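Local coordinates for DUF309 domain-containing protein (Thermus thermophilus, PDB 2CWY), which is of unknown function but belongs to the DUF309 family and folds as a compact, all-helical single chain, at residues W12-E25 with L39-R53. Residues are numbered along the deposited sequence; the frame is centred on the assembly and turned at random.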
# COMPACT_ATOMS: atom_id res chain seq x y z
N TRP A 12 -7.34 -3.00 -6.14
CA TRP A 12 -7.57 -1.79 -5.35
C TRP A 12 -8.79 -1.02 -5.86
O TRP A 12 -9.61 -0.56 -5.06
CB TRP A 12 -6.34 -0.89 -5.41
CG TRP A 12 -6.42 0.38 -4.60
CD1 TRP A 12 -7.18 1.49 -4.87
CD2 TRP A 12 -5.70 0.67 -3.39
NE1 TRP A 12 -6.97 2.45 -3.91
CE2 TRP A 12 -6.06 1.98 -3.00
CE3 TRP A 12 -4.78 -0.04 -2.61
CZ2 TRP A 12 -5.54 2.59 -1.85
CZ3 TRP A 12 -4.26 0.58 -1.46
CH2 TRP A 12 -4.64 1.88 -1.10
N ARG A 13 -8.88 -0.87 -7.17
CA ARG A 13 -10.00 -0.16 -7.79
C ARG A 13 -11.32 -0.88 -7.54
O ARG A 13 -12.38 -0.25 -7.44
CB ARG A 13 -9.78 -0.03 -9.30
CG ARG A 13 -8.79 1.05 -9.69
CD ARG A 13 -8.77 1.24 -11.18
NE ARG A 13 -7.95 0.25 -11.86
CZ ARG A 13 -6.65 0.40 -12.10
NH1 ARG A 13 -6.03 1.52 -11.73
NH2 ARG A 13 -5.97 -0.56 -12.72
N ALA A 14 -11.25 -2.20 -7.43
CA ALA A 14 -12.43 -3.00 -7.16
C ALA A 14 -12.73 -3.10 -5.66
O ALA A 14 -13.63 -3.83 -5.24
CB ALA A 14 -12.28 -4.39 -7.76
N GLY A 15 -11.96 -2.36 -4.85
CA GLY A 15 -12.17 -2.36 -3.41
C GLY A 15 -11.75 -3.62 -2.66
O GLY A 15 -12.20 -3.87 -1.53
N ARG A 16 -10.88 -4.41 -3.27
CA ARG A 16 -10.40 -5.64 -2.65
C ARG A 16 -9.09 -5.36 -1.91
O ARG A 16 -8.04 -5.89 -2.26
CB ARG A 16 -10.19 -6.71 -3.72
CG ARG A 16 -11.52 -7.11 -4.39
CD ARG A 16 -11.72 -8.62 -4.30
NE ARG A 16 -10.97 -9.33 -5.32
CZ ARG A 16 -10.58 -10.60 -5.23
NH1 ARG A 16 -9.90 -11.15 -6.23
NH2 ARG A 16 -10.85 -11.31 -4.14
N TYR A 17 -9.18 -4.52 -0.89
CA TYR A 17 -8.02 -4.12 -0.11
C TYR A 17 -7.29 -5.24 0.60
O TYR A 17 -6.06 -5.28 0.62
CB TYR A 17 -8.43 -3.06 0.92
CG TYR A 17 -9.09 -1.86 0.30
CD1 TYR A 17 -8.44 -1.11 -0.70
CD2 TYR A 17 -10.37 -1.46 0.70
CE1 TYR A 17 -9.06 0.00 -1.27
CE2 TYR A 17 -10.99 -0.35 0.13
CZ TYR A 17 -10.33 0.37 -0.85
OH TYR A 17 -10.96 1.48 -1.38
N TYR A 18 -8.04 -6.17 1.18
CA TYR A 18 -7.40 -7.28 1.88
C TYR A 18 -6.67 -8.18 0.87
O TYR A 18 -5.61 -8.72 1.15
CB TYR A 18 -8.45 -8.07 2.68
CG TYR A 18 -7.91 -8.71 3.94
CD1 TYR A 18 -8.77 -9.28 4.87
CD2 TYR A 18 -6.54 -8.75 4.20
CE1 TYR A 18 -8.28 -9.88 6.04
CE2 TYR A 18 -6.03 -9.34 5.36
CZ TYR A 18 -6.92 -9.90 6.28
OH TYR A 18 -6.43 -10.49 7.43
N GLU A 19 -7.23 -8.29 -0.33
CA GLU A 19 -6.61 -9.10 -1.37
C GLU A 19 -5.27 -8.45 -1.80
O GLU A 19 -4.30 -9.15 -2.06
CB GLU A 19 -7.54 -9.21 -2.58
CG GLU A 19 -7.36 -10.48 -3.36
CD GLU A 19 -7.65 -11.71 -2.51
OE1 GLU A 19 -8.59 -11.65 -1.68
OE2 GLU A 19 -6.95 -12.72 -2.67
N VAL A 20 -5.23 -7.13 -1.87
CA VAL A 20 -4.00 -6.43 -2.23
C VAL A 20 -2.94 -6.82 -1.21
O VAL A 20 -1.79 -7.13 -1.56
CB VAL A 20 -4.19 -4.89 -2.22
CG1 VAL A 20 -2.83 -4.18 -2.19
CG2 VAL A 20 -4.97 -4.46 -3.47
N HIS A 21 -3.33 -6.82 0.05
CA HIS A 21 -2.43 -7.17 1.14
C HIS A 21 -1.87 -8.59 0.98
O HIS A 21 -0.66 -8.83 1.06
CB HIS A 21 -3.18 -6.99 2.47
CG HIS A 21 -2.32 -7.14 3.68
ND1 HIS A 21 -2.65 -6.58 4.89
CD2 HIS A 21 -1.14 -7.78 3.86
CE1 HIS A 21 -1.70 -6.87 5.77
NE2 HIS A 21 -0.77 -7.59 5.17
N GLU A 22 -2.76 -9.55 0.73
CA GLU A 22 -2.38 -10.95 0.55
C GLU A 22 -1.50 -11.18 -0.68
O GLU A 22 -0.56 -11.97 -0.62
CB GLU A 22 -3.64 -11.81 0.43
CG GLU A 22 -3.37 -13.30 0.51
CD GLU A 22 -4.62 -14.11 0.31
OE1 GLU A 22 -5.67 -13.73 0.88
OE2 GLU A 22 -4.56 -15.13 -0.40
N VAL A 23 -1.80 -10.50 -1.78
CA VAL A 23 -1.03 -10.67 -3.01
C VAL A 23 0.39 -10.11 -2.91
O VAL A 23 1.32 -10.66 -3.50
CB VAL A 23 -1.79 -10.03 -4.22
CG1 VAL A 23 -0.87 -9.88 -5.43
CG2 VAL A 23 -2.96 -10.92 -4.60
N LEU A 24 0.57 -9.05 -2.12
CA LEU A 24 1.89 -8.44 -1.98
C LEU A 24 2.78 -9.07 -0.91
O LEU A 24 4.00 -8.86 -0.92
CB LEU A 24 1.74 -6.95 -1.70
CG LEU A 24 1.09 -6.11 -2.80
CD1 LEU A 24 0.98 -4.68 -2.30
CD2 LEU A 24 1.94 -6.17 -4.07
N GLU A 25 2.21 -9.84 0.00
CA GLU A 25 3.02 -10.46 1.05
C GLU A 25 4.22 -11.26 0.55
O GLU A 25 5.32 -11.09 1.08
CB GLU A 25 2.16 -11.36 1.95
CG GLU A 25 2.96 -11.90 3.12
CD GLU A 25 2.23 -13.00 3.87
OE1 GLU A 25 1.32 -13.61 3.29
OE2 GLU A 25 2.58 -13.24 5.05
N LEU A 39 6.86 -2.05 -0.61
CA LEU A 39 5.84 -3.10 -0.52
C LEU A 39 5.08 -3.05 0.81
O LEU A 39 3.85 -3.15 0.83
CB LEU A 39 6.49 -4.48 -0.75
CG LEU A 39 6.95 -4.68 -2.20
CD1 LEU A 39 8.00 -5.77 -2.27
CD2 LEU A 39 5.75 -5.02 -3.09
N GLN A 40 5.80 -2.88 1.91
CA GLN A 40 5.13 -2.82 3.19
C GLN A 40 4.26 -1.56 3.31
O GLN A 40 3.21 -1.60 3.93
CB GLN A 40 6.13 -2.86 4.34
CG GLN A 40 5.46 -3.25 5.65
CD GLN A 40 6.45 -3.62 6.71
OE1 GLN A 40 7.41 -2.89 6.96
NE2 GLN A 40 6.25 -4.77 7.34
N GLY A 41 4.69 -0.47 2.70
CA GLY A 41 3.92 0.77 2.73
C GLY A 41 2.60 0.60 2.01
O GLY A 41 1.55 1.00 2.51
N VAL A 42 2.63 -0.00 0.82
CA VAL A 42 1.41 -0.24 0.05
C VAL A 42 0.50 -1.21 0.82
O VAL A 42 -0.72 -1.04 0.87
CB VAL A 42 1.74 -0.83 -1.34
CG1 VAL A 42 0.44 -1.19 -2.09
CG2 VAL A 42 2.55 0.16 -2.15
N ILE A 43 1.11 -2.23 1.43
CA ILE A 43 0.36 -3.20 2.22
C ILE A 43 -0.36 -2.48 3.37
O ILE A 43 -1.53 -2.76 3.64
CB ILE A 43 1.31 -4.29 2.79
CG1 ILE A 43 1.61 -5.34 1.71
CG2 ILE A 43 0.68 -4.93 4.03
CD1 ILE A 43 2.70 -6.31 2.11
N LEU A 44 0.33 -1.56 4.04
CA LEU A 44 -0.26 -0.84 5.17
C LEU A 44 -1.36 0.14 4.75
O LEU A 44 -2.29 0.39 5.52
CB LEU A 44 0.85 -0.11 5.95
CG LEU A 44 1.82 -1.03 6.72
CD1 LEU A 44 3.11 -0.28 7.10
CD2 LEU A 44 1.11 -1.53 7.97
N LEU A 45 -1.26 0.69 3.54
CA LEU A 45 -2.30 1.58 3.05
C LEU A 45 -3.54 0.73 2.77
O LEU A 45 -4.67 1.10 3.13
CB LEU A 45 -1.87 2.27 1.75
CG LEU A 45 -0.67 3.22 1.87
CD1 LEU A 45 -0.42 3.87 0.51
CD2 LEU A 45 -0.94 4.28 2.92
N ALA A 46 -3.33 -0.43 2.14
CA ALA A 46 -4.46 -1.32 1.86
C ALA A 46 -5.09 -1.74 3.19
O ALA A 46 -6.32 -1.73 3.35
CB ALA A 46 -3.97 -2.57 1.08
N ALA A 47 -4.25 -2.09 4.16
CA ALA A 47 -4.73 -2.51 5.48
C ALA A 47 -5.54 -1.42 6.17
O ALA A 47 -6.54 -1.71 6.84
CB ALA A 47 -3.52 -2.93 6.36
N ALA A 48 -5.13 -0.17 6.00
CA ALA A 48 -5.83 0.96 6.61
C ALA A 48 -7.25 1.05 6.05
O ALA A 48 -8.21 1.20 6.80
CB ALA A 48 -5.09 2.26 6.32
N LEU A 49 -7.38 0.96 4.73
CA LEU A 49 -8.69 1.05 4.12
C LEU A 49 -9.59 -0.13 4.48
O LEU A 49 -10.80 0.03 4.64
CB LEU A 49 -8.56 1.19 2.60
CG LEU A 49 -7.81 2.46 2.21
CD1 LEU A 49 -7.73 2.55 0.69
CD2 LEU A 49 -8.52 3.69 2.77
N HIS A 50 -8.98 -1.32 4.62
CA HIS A 50 -9.74 -2.51 4.99
C HIS A 50 -10.27 -2.32 6.41
O HIS A 50 -11.44 -2.60 6.69
CB HIS A 50 -8.84 -3.75 4.96
CG HIS A 50 -9.50 -4.99 5.49
ND1 HIS A 50 -10.58 -5.58 4.87
CD2 HIS A 50 -9.24 -5.73 6.59
CE1 HIS A 50 -10.97 -6.62 5.58
NE2 HIS A 50 -10.18 -6.74 6.63
N GLN A 51 -9.43 -1.83 7.32
CA GLN A 51 -9.87 -1.60 8.69
C GLN A 51 -11.03 -0.63 8.74
O GLN A 51 -11.99 -0.83 9.47
CB GLN A 51 -8.73 -1.07 9.56
CG GLN A 51 -7.70 -2.14 9.94
CD GLN A 51 -8.30 -3.27 10.75
OE1 GLN A 51 -8.82 -3.05 11.85
NE2 GLN A 51 -8.22 -4.49 10.23
N ARG A 52 -10.95 0.44 7.95
CA ARG A 52 -12.01 1.43 7.96
C ARG A 52 -13.33 0.89 7.40
O ARG A 52 -14.40 1.32 7.82
CB ARG A 52 -11.53 2.70 7.25
CG ARG A 52 -10.60 3.49 8.19
CD ARG A 52 -11.43 4.28 9.22
NE ARG A 52 -12.18 5.28 8.48
CZ ARG A 52 -11.72 6.50 8.19
NH1 ARG A 52 -12.47 7.31 7.47
NH2 ARG A 52 -10.57 6.93 8.68
N ARG A 53 -13.24 -0.07 6.49
CA ARG A 53 -14.44 -0.68 5.94
C ARG A 53 -15.17 -1.46 7.03
O ARG A 53 -16.39 -1.66 6.96
CB ARG A 53 -14.08 -1.63 4.80
CG ARG A 53 -14.14 -1.02 3.43
CD ARG A 53 -14.09 -2.14 2.41
NE ARG A 53 -14.22 -1.65 1.04
CZ ARG A 53 -14.24 -2.45 -0.02
NH1 ARG A 53 -14.14 -3.76 0.13
NH2 ARG A 53 -14.36 -1.93 -1.24
O HOH W 1 -11.06 -5.30 1.87
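Tyr17 lays its ring flat against Leu49, whose CB sits 3.6 Å from the ring centroid and almost on the ring normal, a CH-pi contact. CG of Tyr17 lies anti to the carbonyl carbon (chi1 -56°), which brings the ring down over the facing helix and leaves its opposite face to the backbone of Gly15. The same leucine makes a second contact: its CD1 lies against both rings, 3.5 Å from Tyr17 CE1 and 3.4 Å from Trp12 CZ2, where Tyr17 CE1 itself packs over the centre of the indole. The axes of 17-25 and 39-53 approach to 8.1 Å, 153° between their directions, and the small side chain of Ala46 fits this approach, its CB 3.5 Å from Tyr17 O: a worked example of antiparallel helices meeting at a small residue with larger side chains packed round it. One turn earlier in 39-53, and one later in 17-25, Ile43 CG2 lies 3.4 Å from the centroid of the His21 ring, over its face, while CG1 packs on Leu24 CB. Leu24 also sends CD1 across Val42 CG1 at 3.5 Å. Toward the other end, the rings of Tyr18 and His50 meet obliquely, planes 36° apart, and one water joins Tyr18 N to His50 ND1. Helices 17-30 and 33-53 thus form a hairpin, with Trp12 reaching in from helix 5-13; helix 81-92 borders Trp12, Tyr17 and Leu49, Glu87 accepting the indole N-H, and helix 59-69 packs against Leu45 and Ala47.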